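Local coordinates for enoyl-CoA hydratase/isomerase family protein (Bacillus anthracis, PDB 3KQF), which probably catalyses the reversible hydration of the double bond of 2-enoyl-CoA thioesters, as enoyl-CoA hydratases of the crotonase family do, at residues N31-A36 with A66-A71. Residues are numbered along the deposited sequence; the frame is centred on the assembly and turned at random.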
ATOM      1  N   ASN A  31     -10.592 -29.119   4.307  1.00 17.58           N
ATOM      2  CA  ASN A  31     -11.378 -28.159   3.560  1.00 17.59           C
ATOM      3  C   ASN A  31     -10.756 -27.731   2.239  1.00 18.34           C
ATOM      4  O   ASN A  31     -10.897 -26.576   1.818  1.00 19.01           O
ATOM      5  CB  ASN A  31     -11.662 -26.960   4.459  1.00 18.11           C
ATOM      6  CG  ASN A  31     -12.597 -27.321   5.578  1.00 19.81           C
ATOM      7  OD1 ASN A  31     -13.489 -28.150   5.384  1.00 19.49           O
ATOM      8  ND2 ASN A  31     -12.422 -26.707   6.741  1.00 19.01           N
ATOM      9  N   SER A  32     -10.081 -28.676   1.582  1.00 18.26           N
ATOM     10  CA  SER A  32      -9.468 -28.411   0.293  1.00 18.30           C
ATOM     11  C   SER A  32     -10.531 -28.214  -0.776  1.00 18.61           C
ATOM     12  O   SER A  32     -11.650 -28.749  -0.694  1.00 18.89           O
ATOM     13  CB  SER A  32      -8.483 -29.510  -0.110  1.00 18.50           C
ATOM     14  OG  SER A  32      -9.127 -30.752  -0.351  1.00 18.55           O
ATOM     15  N   LEU A  33     -10.165 -27.468  -1.805  1.00 19.11           N
ATOM     16  CA  LEU A  33     -11.097 -27.115  -2.872  1.00 19.57           C
ATOM     17  C   LEU A  33     -11.180 -28.132  -4.000  1.00 20.35           C
ATOM     18  O   LEU A  33     -10.396 -28.083  -4.951  1.00 20.20           O
ATOM     19  CB  LEU A  33     -10.685 -25.748  -3.438  1.00 19.76           C
ATOM     20  CG  LEU A  33     -10.570 -24.606  -2.417  1.00 19.77           C
ATOM     21  CD1 LEU A  33      -9.828 -23.415  -3.042  1.00 18.55           C
ATOM     22  CD2 LEU A  33     -11.922 -24.180  -1.852  1.00 19.93           C
ATOM     23  N   SER A  34     -12.113 -29.081  -3.887  1.00 19.34           N
ATOM     24  CA  SER A  34     -12.325 -30.043  -4.942  1.00 19.24           C
ATOM     25  C   SER A  34     -13.243 -29.396  -5.977  1.00 18.47           C
ATOM     26  O   SER A  34     -13.930 -28.410  -5.676  1.00 17.35           O
ATOM     27  CB  SER A  34     -12.981 -31.314  -4.397  1.00 20.37           C
ATOM     28  OG  SER A  34     -14.198 -31.015  -3.743  1.00 19.23           O
ATOM     29  N   LEU A  35     -13.273 -29.942  -7.190  1.00 17.43           N
ATOM     30  CA  LEU A  35     -14.158 -29.398  -8.214  1.00 18.15           C
ATOM     31  C   LEU A  35     -15.610 -29.482  -7.748  1.00 18.03           C
ATOM     32  O   LEU A  35     -16.400 -28.595  -8.020  1.00 18.06           O
ATOM     33  CB  LEU A  35     -13.979 -30.115  -9.559  1.00 17.82           C
ATOM     34  CG  LEU A  35     -12.568 -30.027 -10.165  1.00 19.23           C
ATOM     35  CD1 LEU A  35     -12.498 -30.724 -11.508  1.00 20.95           C
ATOM     36  CD2 LEU A  35     -12.147 -28.573 -10.312  1.00 24.96           C
ATOM     37  N   ALA A  36     -15.958 -30.547  -7.032  1.00 19.51           N
ATOM     38  CA  ALA A  36     -17.335 -30.699  -6.529  1.00 19.88           C
ATOM     39  C   ALA A  36     -17.685 -29.579  -5.539  1.00 20.53           C
ATOM     40  O   ALA A  36     -18.779 -28.992  -5.609  1.00 19.67           O
ATOM     41  CB  ALA A  36     -17.535 -32.082  -5.904  1.00 19.74           C
ATOM     42  N   ALA A  66      -8.487 -26.253   9.966  1.00 16.10           N
ATOM     43  CA  ALA A  66      -8.286 -25.676   8.653  1.00 16.38           C
ATOM     44  C   ALA A  66      -9.414 -24.796   8.147  1.00 15.55           C
ATOM     45  O   ALA A  66     -10.592 -25.141   8.238  1.00 15.74           O
ATOM     46  CB  ALA A  66      -8.014 -26.803   7.635  1.00 17.43           C
ATOM     47  N   PHE A  67      -9.032 -23.619   7.653  1.00 14.68           N
ATOM     48  CA  PHE A  67      -9.956 -22.736   6.950  1.00 13.92           C
ATOM     49  C   PHE A  67     -10.077 -23.339   5.546  1.00 13.55           C
ATOM     50  O   PHE A  67     -11.172 -23.641   5.057  1.00 15.17           O
ATOM     51  CB  PHE A  67      -9.377 -21.308   6.895  1.00 13.14           C
ATOM     52  CG  PHE A  67     -10.084 -20.375   5.957  1.00 13.53           C
ATOM     53  CD1 PHE A  67     -11.305 -19.805   6.294  1.00 15.44           C
ATOM     54  CD2 PHE A  67      -9.500 -20.016   4.746  1.00 15.99           C
ATOM     55  CE1 PHE A  67     -11.942 -18.921   5.437  1.00 16.55           C
ATOM     56  CE2 PHE A  67     -10.144 -19.109   3.887  1.00 17.54           C
ATOM     57  CZ  PHE A  67     -11.358 -18.574   4.238  1.00 17.77           C
ATOM     58  N   CYS A  68      -8.931 -23.515   4.906  1.00 14.94           N
ATOM     59  CA  CYS A  68      -8.865 -24.063   3.548  1.00 14.19           C
ATOM     60  C   CYS A  68      -7.413 -24.384   3.186  1.00 14.75           C
ATOM     61  O   CYS A  68      -6.568 -23.490   3.090  1.00 13.33           O
ATOM     62  CB  CYS A  68      -9.471 -23.085   2.548  1.00 15.64           C
ATOM     63  SG  CYS A  68      -9.310 -23.697   0.831  1.00 18.98           S
ATOM     64  N   ALA A  69      -7.124 -25.667   2.975  1.00 15.38           N
ATOM     65  CA  ALA A  69      -5.766 -26.111   2.660  1.00 16.03           C
ATOM     66  C   ALA A  69      -5.377 -25.835   1.219  1.00 16.52           C
ATOM     67  O   ALA A  69      -4.264 -26.161   0.815  1.00 16.96           O
ATOM     68  CB  ALA A  69      -5.610 -27.601   2.959  1.00 17.71           C
ATOM     69  N   GLY A  70      -6.284 -25.225   0.454  1.00 16.76           N
ATOM     70  CA  GLY A  70      -6.023 -24.893  -0.958  1.00 17.15           C
ATOM     71  C   GLY A  70      -6.621 -25.894  -1.924  1.00 16.55           C
ATOM     72  O   GLY A  70      -7.582 -26.583  -1.598  1.00 17.32           O
ATOM     73  N   ALA A  71      -6.052 -25.960  -3.122  1.00 14.99           N
ATOM     74  CA  ALA A  71      -6.513 -26.897  -4.134  1.00 15.21           C
ATOM     75  C   ALA A  71      -6.370 -28.324  -3.620  1.00 14.27           C
ATOM     76  O   ALA A  71      -5.436 -28.645  -2.892  1.00 13.37           O
ATOM     77  CB  ALA A  71      -5.726 -26.716  -5.434  1.00 15.88           C
TER
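Asn31, Ser32 and Leu33, in the loop leading into helix 35-49, lie against the Phe-Cys-Ala-Gly-Ala loop, residues 67-71, of a crotonase fold; in relatives this second loop lends a backbone N-H to the oxyanion hole for the thioester. At one end, Asn31 ND2 donates to Ala66 O (2.8 Å), which lies almost in the amide plane, while ND2 itself sits 43° out of the carbonyl plane. Ala62 O accepts from the same nitrogen and Arg26 N donates to OD1, fixing the rotation of the amide. Asn31 CB lies 3.4 Å from Phe67 O, a buried oxygen with no hydrogen-bond partner.

At the other end a single beta bridge joins Leu33 to Ala71. Leu33 N gives a nearly straight bond (169°) to Gly70 O, 2.7 Å away, and Ser32 CA adds a CH···O contact to Gly70 O at 3.2 Å. Between the ends, Cys68 SG, anti to its backbone N (chi1 176°), meets the branch point of the leucine, Leu33 CG, at 3.6 Å, with both methyls also close by. Cys68 SG also accepts a hydrogen bond from Gly70 N (3.4 Å), so the sulfur that touches Leu33 is bonded within its own segment as well. Gly70 has backbone angles at which a CB would collide with the preceding carbonyl oxygen.

Ser34 then N-caps helix 35-49 through Leu37 N, and Glu75 of helix 73-76 accepts from Leu35 N. Phe67 and Cys68 bond by backbone to strand 112-114, while Asn31 and Cys68 both touch Leu24 of strand 19-24.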